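Long-range contact in dihydrodipicolinate synthase (Bacteroides thetaiotaomicron, PDB 4XKY), which probably acts as a pyruvate-dependent lyase of the DapA family that works through a Schiff base, perhaps as the dihydrodipicolinate synthase of lysine biosynthesis: residues I8-L16 with L27-I35. Residues are numbered along the deposited sequence; the frame is centred on the assembly and turned at random.
Sequences IIPPLVTPL and LQRLIEHLI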
loop_
_atom_site.group_PDB
_atom_site.type_symbol
_atom_site.label_atom_id
_atom_site.label_comp_id
_atom_site.label_asym_id
_atom_site.label_seq_id
_atom_site.Cartn_x
_atom_site.Cartn_y
_atom_site.Cartn_z
ATOM N N ILE A 8 -21.417 -23.231 10.234
ATOM C CA ILE A 8 -21.636 -22.231 9.232
ATOM C C ILE A 8 -22.400 -21.098 9.906
ATOM O O ILE A 8 -23.460 -21.316 10.472
ATOM C CB ILE A 8 -22.431 -22.788 8.036
ATOM C CG1 ILE A 8 -21.668 -23.908 7.324
ATOM C CG2 ILE A 8 -22.728 -21.664 7.052
ATOM C CD1 ILE A 8 -20.295 -23.506 6.813
ATOM N N ILE A 9 -21.823 -19.902 9.863
ATOM C CA ILE A 9 -22.410 -18.714 10.457
ATOM C C ILE A 9 -22.480 -17.645 9.373
ATOM O O ILE A 9 -21.572 -16.864 9.234
ATOM C CB ILE A 9 -21.547 -18.199 11.626
ATOM C CG1 ILE A 9 -21.468 -19.250 12.733
ATOM C CG2 ILE A 9 -22.071 -16.879 12.193
ATOM C CD1 ILE A 9 -20.099 -19.856 12.838
ATOM N N PRO A 10 -23.573 -17.618 8.601
ATOM C CA PRO A 10 -23.688 -16.678 7.501
ATOM C C PRO A 10 -23.693 -15.248 7.969
ATOM O O PRO A 10 -24.405 -14.918 8.929
ATOM C CB PRO A 10 -25.039 -17.005 6.866
ATOM C CG PRO A 10 -25.759 -17.841 7.855
ATOM C CD PRO A 10 -24.745 -18.500 8.713
ATOM N N PRO A 11 -22.886 -14.410 7.307
ATOM C CA PRO A 11 -22.986 -12.975 7.415
ATOM C C PRO A 11 -24.175 -12.537 6.566
ATOM O O PRO A 11 -24.090 -12.471 5.326
ATOM C CB PRO A 11 -21.654 -12.483 6.831
ATOM C CG PRO A 11 -21.302 -13.514 5.802
ATOM C CD PRO A 11 -21.983 -14.812 6.221
ATOM N N LEU A 12 -25.296 -12.283 7.231
ATOM C CA LEU A 12 -26.505 -11.903 6.524
ATOM C C LEU A 12 -26.322 -10.630 5.706
ATOM O O LEU A 12 -25.686 -9.688 6.144
ATOM C CB LEU A 12 -27.672 -11.701 7.485
ATOM C CG LEU A 12 -28.463 -12.936 7.916
ATOM C CD1 LEU A 12 -27.546 -13.865 8.671
ATOM C CD2 LEU A 12 -29.594 -12.535 8.833
ATOM N N VAL A 13 -26.917 -10.607 4.513
ATOM C CA VAL A 13 -27.146 -9.358 3.818
ATOM C C VAL A 13 -28.174 -8.578 4.635
ATOM O O VAL A 13 -28.926 -9.169 5.434
ATOM C CB VAL A 13 -27.624 -9.557 2.352
ATOM C CG1 VAL A 13 -26.588 -10.312 1.536
ATOM C CG2 VAL A 13 -28.927 -10.307 2.276
ATOM N N THR A 14 -28.144 -7.255 4.488
ATOM C CA THR A 14 -29.138 -6.378 5.072
ATOM C C THR A 14 -30.079 -6.105 3.904
ATOM O O THR A 14 -29.758 -5.327 3.026
ATOM C CB THR A 14 -28.510 -5.082 5.647
ATOM O OG1 THR A 14 -27.531 -5.408 6.661
ATOM C CG2 THR A 14 -29.594 -4.182 6.251
ATOM N N PRO A 15 -31.218 -6.810 3.846
ATOM C CA PRO A 15 -32.137 -6.602 2.712
ATOM C C PRO A 15 -32.807 -5.257 2.821
ATOM O O PRO A 15 -33.203 -4.852 3.918
ATOM C CB PRO A 15 -33.145 -7.735 2.825
ATOM C CG PRO A 15 -32.786 -8.530 4.029
ATOM C CD PRO A 15 -31.720 -7.802 4.804
ATOM N N LEU A 16 -32.870 -4.568 1.688
ATOM C CA LEU A 16 -33.336 -3.196 1.586
ATOM C C LEU A 16 -34.449 -3.042 0.560
ATOM O O LEU A 16 -34.451 -3.717 -0.481
ATOM C CB LEU A 16 -32.174 -2.337 1.132
ATOM C CG LEU A 16 -30.971 -2.353 2.059
ATOM C CD1 LEU A 16 -29.905 -1.483 1.413
ATOM C CD2 LEU A 16 -31.357 -1.843 3.453
ATOM N N LEU A 27 -36.152 -10.118 4.850
ATOM C CA LEU A 27 -35.329 -10.540 5.983
ATOM C C LEU A 27 -35.913 -11.761 6.711
ATOM O O LEU A 27 -35.184 -12.675 7.063
ATOM C CB LEU A 27 -35.172 -9.394 6.955
ATOM C CG LEU A 27 -34.421 -9.731 8.228
ATOM C CD1 LEU A 27 -32.989 -10.098 7.948
ATOM C CD2 LEU A 27 -34.484 -8.517 9.104
ATOM N N GLN A 28 -37.223 -11.769 6.932
ATOM C CA GLN A 28 -37.901 -12.945 7.486
ATOM C C GLN A 28 -37.710 -14.160 6.606
ATOM O O GLN A 28 -37.321 -15.210 7.100
ATOM C CB GLN A 28 -39.386 -12.680 7.685
ATOM C CG GLN A 28 -39.604 -11.646 8.779
ATOM C CD GLN A 28 -41.025 -11.128 8.910
ATOM O OE1 GLN A 28 -41.918 -11.511 8.150
ATOM N NE2 GLN A 28 -41.242 -10.262 9.902
ATOM N N ARG A 29 -37.945 -14.024 5.304
ATOM C CA ARG A 29 -37.717 -15.165 4.409
ATOM C C ARG A 29 -36.264 -15.613 4.471
ATOM O O ARG A 29 -36.002 -16.812 4.488
ATOM C CB ARG A 29 -38.113 -14.885 2.957
ATOM C CG ARG A 29 -39.606 -14.996 2.667
ATOM C CD ARG A 29 -39.887 -14.853 1.174
ATOM N NE ARG A 29 -39.555 -13.501 0.717
ATOM C CZ ARG A 29 -40.387 -12.466 0.750
ATOM N NH1 ARG A 29 -41.641 -12.604 1.185
ATOM N NH2 ARG A 29 -39.979 -11.289 0.316
ATOM N N LEU A 30 -35.325 -14.659 4.500
ATOM C CA LEU A 30 -33.897 -15.002 4.537
ATOM C C LEU A 30 -33.572 -15.801 5.783
ATOM O O LEU A 30 -32.923 -16.840 5.702
ATOM C CB LEU A 30 -33.028 -13.741 4.467
ATOM C CG LEU A 30 -31.506 -13.876 4.572
ATOM C CD1 LEU A 30 -30.906 -14.699 3.444
ATOM C CD2 LEU A 30 -30.848 -12.504 4.621
ATOM N N ILE A 31 -34.024 -15.320 6.936
ATOM C CA ILE A 31 -33.720 -15.985 8.193
ATOM C C ILE A 31 -34.375 -17.371 8.327
ATOM O O ILE A 31 -33.739 -18.294 8.831
ATOM C CB ILE A 31 -34.039 -15.091 9.409
ATOM C CG1 ILE A 31 -33.065 -13.908 9.454
ATOM C CG2 ILE A 31 -33.952 -15.893 10.715
ATOM C CD1 ILE A 31 -33.529 -12.790 10.358
ATOM N N GLU A 32 -35.622 -17.527 7.892
ATOM C CA GLU A 32 -36.246 -18.845 7.874
ATOM C C GLU A 32 -35.440 -19.771 6.960
ATOM O O GLU A 32 -35.184 -20.903 7.303
ATOM C CB GLU A 32 -37.712 -18.784 7.410
ATOM C CG GLU A 32 -38.677 -18.046 8.351
ATOM C CD GLU A 32 -38.686 -18.592 9.773
ATOM O OE1 GLU A 32 -38.401 -19.795 9.947
ATOM O OE2 GLU A 32 -38.957 -17.824 10.727
ATOM N N HIS A 33 -35.023 -19.271 5.803
ATOM C CA HIS A 33 -34.256 -20.062 4.823
ATOM C C HIS A 33 -32.925 -20.540 5.432
ATOM O O HIS A 33 -32.516 -21.680 5.242
ATOM C CB HIS A 33 -34.062 -19.176 3.587
ATOM C CG HIS A 33 -33.077 -19.667 2.575
ATOM N ND1 HIS A 33 -33.319 -20.744 1.748
ATOM C CD2 HIS A 33 -31.901 -19.136 2.160
ATOM C CE1 HIS A 33 -32.316 -20.888 0.904
ATOM N NE2 HIS A 33 -31.441 -19.923 1.131
ATOM N N LEU A 34 -32.268 -19.679 6.206
ATOM C CA LEU A 34 -31.012 -20.070 6.837
ATOM C C LEU A 34 -31.224 -21.097 7.939
ATOM O O LEU A 34 -30.476 -22.087 8.030
ATOM C CB LEU A 34 -30.261 -18.855 7.369
ATOM C CG LEU A 34 -29.819 -17.876 6.281
ATOM C CD1 LEU A 34 -29.253 -16.630 6.917
ATOM C CD2 LEU A 34 -28.787 -18.479 5.364
ATOM N N ILE A 35 -32.251 -20.885 8.758
ATOM C CA ILE A 35 -32.511 -21.792 9.873
ATOM C C ILE A 35 -32.821 -23.193 9.355
ATOM O O ILE A 35 -32.204 -24.166 9.788
ATOM C CB ILE A 35 -33.658 -21.292 10.752
ATOM C CG1 ILE A 35 -33.180 -20.076 11.537
ATOM C CG2 ILE A 35 -34.128 -22.391 11.707
ATOM C CD1 ILE A 35 -34.250 -19.343 12.311
#
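P10, L12 and P15 face L34, L30 and L27 of helix 24-36, and the extended chain 8-16 runs past this helix in the opposite sense. P15 CA and L27 CA are 6.0 Å apart; P10 CA and L34 CA are 8.1 Å apart. Of the paired positions, the backbones are closest at P15. No hydrogen bond joins the segments, and the contact is apolar and buried. P10 and L12 are instead tied by backbone hydrogen bonds to F43. In this TIM-barrel chain, segment 8-16 leaves the first strand, 7-8, and helix 24-36 is the first helix after it. The contact thus packs the strand-to-helix connection against its own helix, next to strand 42-44. L12 sits in the middle. Its CG is anti to the carbonyl carbon (chi1 -84°), and its two methyls part over the helix. CD1 of L12 meets CD1 of L34 at 3.7 Å. The L12 and I31 side chains cross at about a right angle, with L12 CD2 3.8 Å from I31 CG1. With an alanine here, I31 would probably lose its partner from 8-16, and L34 would keep only P10 from that segment, with a gap opened between them. At one end, CG of the P10 ring lies 3.8 Å from L34 CD1. At the other, P15 CG rests on the helix backbone, 3.8 Å from L27 CA. L30 holds its CG anti to the backbone N (chi1 177°), which points the branch at the connection; L30 CD2 meets V13 CG2 at 3.7 Å. V13 also touches helix 257-268 and lies close to T48, a predicted pyruvate-binding residue.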